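Local coordinates for NOL1/NOP2/sun family protein (Enterococcus faecium, PDB 3M4X), which is a ribosomal RNA methyltransferase that probably methylates cytosine at C5 with S-adenosylmethionine as methyl donor, at residues F176-V181 and Q229-T234; A183-E188 and S233-A238. All coordinates share one frame; numbering follows the deposited sequence.

In the fold
Contacts 1 and 2 lie one after the other along strand 228-234 and share Ser233 and Thr234, their centres about 15 Å apart. Contact 1 is the parallel pairing of this strand with strand 176-182 inside the Rossmann-type methyltransferase sheet. Contact 2 takes over the last bond of that pairing, Ala183 N to Ser233 O, and then follows the loops that both strands lead into. The junction is packed: Tyr232 CE1 of contact 1 lies 3.6 Å from Ala183 CB of contact 2. By analogy with related RNA cytosine methyltransferases, the two loops, each contributing a cysteine and leaving the C-terminal ends of the contact 1 strands, probably form part of the active site.

Contact 1. Residues F176-V181 and Q229-T234; sequences FDRIVV and QLIYST
Asp177 and Gln229 open the pairing, with Gln229 N hydrogen-bonded to Asp177 O at 2.8 Å. The Asp177 carboxylate turns elsewhere, to Lys225 and to the backbone N of Lys108. At Arg178 the guanidinium passes alongside the Gln229 side chain, which points the same way; Gln229 CB and CG pack against one of its faces, and the guanidinium and amide planes are 81° apart. The modelled Arg178 NH2 and Gln229 OE1 are implausibly close, so their polar relation is doubtful. Arg178 NH1 is held by a salt bridge to Glu107, and Gln229 NE2 by a bond to Thr301. Ile179 uses both backbone groups: its N donates to Gln229 O and its O accepts a nearly straight bond from Ile231 N. Val180 shares a face with Arg178, Gln229 and Ile231, and its CG2 lies 4.2 Å from Ile231 CB; helix 95-101 packs over this face. Val181 N donates to Ile231 O at 2.8 Å, and Val181 O accepts from Ser233 N at 2.9 Å. On the other face, Val181 has CG1 anti to its backbone N (chi1 -177°), which places CG2 beside that N and 3.7 Å from Leu230 CD1. Val181 CG1 is 4.3 Å from Tyr232 CD1, and helix 205-222 covers Val181, Leu230 and Tyr232. The two strands are parallel neighbours (segment axes 11° apart) joined through helix 205-222, a beta-alpha-beta crossover, as expected of a Rossmann-like domain. The chemistry is therefore divided: five backbone bonds, donated in turn by one strand and the other, fix a parallel register, apolar branches fill the faces, and the charged and amide groups gather at the Asp177 end, tied to residues outside the pair.

Contact 2. Residues A183-E188 and S233-A238; sequences APCSGE and STCTFA
Ala183 N continues the strand pairing with one hydrogen bond to Ser233 O at 2.9 Å, after which the backbones separate and meet again at Glu188 and Thr236, whose CA atoms are 4.5 Å apart. The segments carry the Ala-Pro-Cys-Ser-Gly and Ser-Thr-Cys sequences that match motifs IV and VI of the RsmB/F methyltransferase family, consistent with the two active-site cysteines of relatives. Cys185 SG, in a poorly ordered residue, accepts the backbone N-H of Cys235 at 3.2 Å, with an angle of 160° at the hydrogen. The sulfurs of Cys185 and Cys235 lie 3.6 Å apart, adjacent but too far for a disulfide. Cys185 CB meanwhile rests 3.3 Å from Thr234 OG1.

Further along, Thr236 is the polar hub. Its OG1 stands anti to the backbone N (chi1 -163°), which directs it across to the other loop, where it donates to Ser186 OG at 2.6 Å and accepts a weak bond from Glu188 N. Ser186 OG is also bonded to Glu241, extending the network beyond the two loops. The positive phi of Gly187 turns the chain between these two partners of Thr236. The Glu188 side chain crosses Thr236 obliquely and is extended beyond CG; its OE2 bonds to Trp201 NE1. The Phe237 ring runs beside Glu188, with CE1 3.2 Å from Glu188 O, and also packs on Trp286 and Phe27. Phe237 N donates to Glu188 OE1 at 3.3 Å, reaching it from above the carboxylate, 47° out of its plane.

Contact 1. Residues F176-V181 and Q229-T234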
# COMPACT_ATOMS: atom_id res chain seq x y z
N PHE A 176 2.02 -17.74 2.05
CA PHE A 176 2.78 -16.59 1.58
C PHE A 176 4.30 -16.72 1.57
O PHE A 176 4.91 -17.29 2.48
CB PHE A 176 2.43 -15.35 2.42
CG PHE A 176 1.00 -14.91 2.27
CD1 PHE A 176 0.07 -15.20 3.25
CD2 PHE A 176 0.59 -14.23 1.14
CE1 PHE A 176 -1.26 -14.81 3.11
CE2 PHE A 176 -0.73 -13.83 0.99
CZ PHE A 176 -1.65 -14.10 1.97
N ASP A 177 4.90 -16.13 0.54
CA ASP A 177 6.35 -15.92 0.53
C ASP A 177 6.78 -14.84 1.49
O ASP A 177 7.91 -14.83 1.96
CB ASP A 177 6.80 -15.49 -0.87
CG ASP A 177 6.61 -16.56 -1.89
OD1 ASP A 177 7.37 -17.54 -1.82
OD2 ASP A 177 5.70 -16.43 -2.75
N ARG A 178 5.89 -13.91 1.79
CA ARG A 178 6.32 -12.68 2.40
C ARG A 178 5.16 -12.04 3.10
O ARG A 178 4.06 -11.94 2.54
CB ARG A 178 6.85 -11.76 1.31
CG ARG A 178 7.62 -10.52 1.75
CD ARG A 178 8.57 -10.14 0.59
NE ARG A 178 9.94 -10.17 1.06
CZ ARG A 178 10.85 -11.06 0.70
NH1 ARG A 178 10.58 -12.00 -0.18
NH2 ARG A 178 12.05 -10.98 1.22
N ILE A 179 5.37 -11.64 4.35
CA ILE A 179 4.32 -10.99 5.11
C ILE A 179 4.84 -9.74 5.82
O ILE A 179 5.87 -9.77 6.49
CB ILE A 179 3.68 -11.94 6.15
CG1 ILE A 179 3.11 -13.20 5.46
CG2 ILE A 179 2.59 -11.21 6.94
CD1 ILE A 179 2.46 -14.19 6.44
N VAL A 180 4.10 -8.65 5.67
CA VAL A 180 4.44 -7.41 6.31
C VAL A 180 3.41 -7.13 7.39
O VAL A 180 2.21 -7.04 7.13
CB VAL A 180 4.46 -6.25 5.31
CG1 VAL A 180 4.67 -4.93 6.03
CG2 VAL A 180 5.52 -6.48 4.26
N VAL A 181 3.91 -6.99 8.61
CA VAL A 181 3.10 -6.67 9.77
C VAL A 181 3.54 -5.31 10.33
O VAL A 181 4.51 -5.21 11.07
CB VAL A 181 3.29 -7.73 10.87
CG1 VAL A 181 2.38 -7.42 12.06
CG2 VAL A 181 3.01 -9.11 10.31
N GLN A 229 9.34 -14.91 4.36
CA GLN A 229 9.92 -13.82 5.12
C GLN A 229 8.87 -13.00 5.80
O GLN A 229 7.78 -12.77 5.26
CB GLN A 229 10.83 -12.97 4.23
CG GLN A 229 11.95 -13.79 3.61
CD GLN A 229 13.25 -13.03 3.53
OE1 GLN A 229 13.42 -12.16 2.67
NE2 GLN A 229 14.18 -13.34 4.43
N LEU A 230 9.20 -12.58 7.01
CA LEU A 230 8.34 -11.76 7.83
C LEU A 230 9.02 -10.44 8.08
O LEU A 230 10.15 -10.39 8.57
CB LEU A 230 8.11 -12.44 9.17
CG LEU A 230 7.48 -11.57 10.23
CD1 LEU A 230 6.05 -11.25 9.84
CD2 LEU A 230 7.51 -12.30 11.54
N ILE A 231 8.32 -9.37 7.74
CA ILE A 231 8.79 -8.04 8.06
C ILE A 231 7.87 -7.45 9.14
O ILE A 231 6.65 -7.35 8.94
CB ILE A 231 8.83 -7.12 6.82
CG1 ILE A 231 9.95 -7.54 5.85
CG2 ILE A 231 9.05 -5.67 7.24
CD1 ILE A 231 9.59 -8.69 4.91
N TYR A 232 8.45 -7.10 10.29
CA TYR A 232 7.71 -6.51 11.40
C TYR A 232 8.10 -5.06 11.62
O TYR A 232 9.28 -4.71 11.61
CB TYR A 232 7.98 -7.27 12.70
CG TYR A 232 7.36 -6.66 13.95
CD1 TYR A 232 6.01 -6.78 14.20
CD2 TYR A 232 8.15 -5.97 14.88
CE1 TYR A 232 5.44 -6.25 15.33
CE2 TYR A 232 7.58 -5.42 16.03
CZ TYR A 232 6.22 -5.57 16.26
OH TYR A 232 5.62 -5.05 17.39
N SER A 233 7.11 -4.21 11.85
CA SER A 233 7.40 -2.79 12.01
C SER A 233 6.43 -2.11 12.94
O SER A 233 5.32 -2.58 13.19
CB SER A 233 7.37 -2.07 10.67
OG SER A 233 6.04 -1.76 10.31
N THR A 234 6.87 -0.95 13.42
CA THR A 234 6.14 -0.25 14.44
C THR A 234 6.48 1.23 14.32
O THR A 234 7.56 1.58 13.83
CB THR A 234 6.55 -0.85 15.80
OG1 THR A 234 5.41 -1.47 16.42
CG2 THR A 234 7.17 0.18 16.69

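Contact 2. Residues A183-E188 and S233-A238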
# COMPACT_ATOMS: atom_id res chain seq x y z
N ALA A 183 2.48 -3.28 12.83
CA ALA A 183 1.59 -3.58 13.94
C ALA A 183 1.02 -2.35 14.62
O ALA A 183 1.72 -1.36 14.80
CB ALA A 183 2.31 -4.44 14.96
N PRO A 184 -0.25 -2.43 15.03
CA PRO A 184 -0.77 -1.37 15.89
C PRO A 184 0.17 -1.28 17.06
O PRO A 184 0.59 -2.32 17.58
CB PRO A 184 -2.13 -1.91 16.36
CG PRO A 184 -2.48 -3.01 15.39
CD PRO A 184 -1.17 -3.58 14.93
N CYS A 185 0.52 -0.07 17.47
CA CYS A 185 1.53 0.11 18.51
C CYS A 185 1.23 1.38 19.32
O CYS A 185 0.26 2.08 19.03
CB CYS A 185 2.91 0.16 17.87
SG CYS A 185 2.98 1.08 16.31
N SER A 186 2.07 1.69 20.31
CA SER A 186 1.79 2.82 21.22
C SER A 186 1.85 4.20 20.56
O SER A 186 1.29 5.17 21.08
CB SER A 186 2.65 2.76 22.49
OG SER A 186 4.02 2.54 22.21
N GLY A 187 2.51 4.28 19.41
CA GLY A 187 2.47 5.49 18.60
C GLY A 187 3.29 6.66 19.11
O GLY A 187 2.89 7.82 18.97
N GLU A 188 4.45 6.37 19.68
CA GLU A 188 5.32 7.42 20.18
C GLU A 188 6.05 8.09 19.02
O GLU A 188 6.61 9.17 19.18
CB GLU A 188 6.30 6.86 21.20
CG GLU A 188 5.62 6.08 22.30
CD GLU A 188 6.60 5.23 23.09
OE1 GLU A 188 7.78 5.17 22.69
OE2 GLU A 188 6.19 4.64 24.11
N SER A 233 7.11 -4.21 11.85
CA SER A 233 7.40 -2.79 12.01
C SER A 233 6.43 -2.11 12.94
O SER A 233 5.32 -2.58 13.19
CB SER A 233 7.37 -2.07 10.67
OG SER A 233 6.04 -1.76 10.31
N THR A 234 6.87 -0.95 13.42
CA THR A 234 6.14 -0.25 14.44
C THR A 234 6.48 1.23 14.32
O THR A 234 7.56 1.58 13.83
CB THR A 234 6.55 -0.85 15.80
OG1 THR A 234 5.41 -1.47 16.42
CG2 THR A 234 7.17 0.18 16.69
N CYS A 235 5.57 2.11 14.71
CA CYS A 235 5.88 3.54 14.74
C CYS A 235 6.00 4.02 16.18
O CYS A 235 5.46 5.06 16.56
CB CYS A 235 4.86 4.36 13.94
SG CYS A 235 3.16 4.24 14.52
N THR A 236 6.70 3.25 17.00
CA THR A 236 6.89 3.59 18.39
C THR A 236 8.32 3.27 18.75
O THR A 236 8.99 2.53 18.04
CB THR A 236 5.92 2.82 19.31
OG1 THR A 236 5.87 3.48 20.58
CG2 THR A 236 6.38 1.35 19.50
N PHE A 237 8.77 3.83 19.87
CA PHE A 237 10.16 3.67 20.30
C PHE A 237 10.32 2.59 21.37
O PHE A 237 11.43 2.12 21.63
CB PHE A 237 10.70 5.01 20.85
CG PHE A 237 10.65 6.14 19.87
CD1 PHE A 237 9.76 7.19 20.04
CD2 PHE A 237 11.49 6.15 18.76
CE1 PHE A 237 9.70 8.24 19.13
CE2 PHE A 237 11.43 7.19 17.84
CZ PHE A 237 10.54 8.24 18.02
N ALA A 238 9.21 2.18 21.99
CA ALA A 238 9.29 1.29 23.14
C ALA A 238 9.98 -0.04 22.85
O ALA A 238 9.65 -0.72 21.88
CB ALA A 238 7.91 1.05 23.74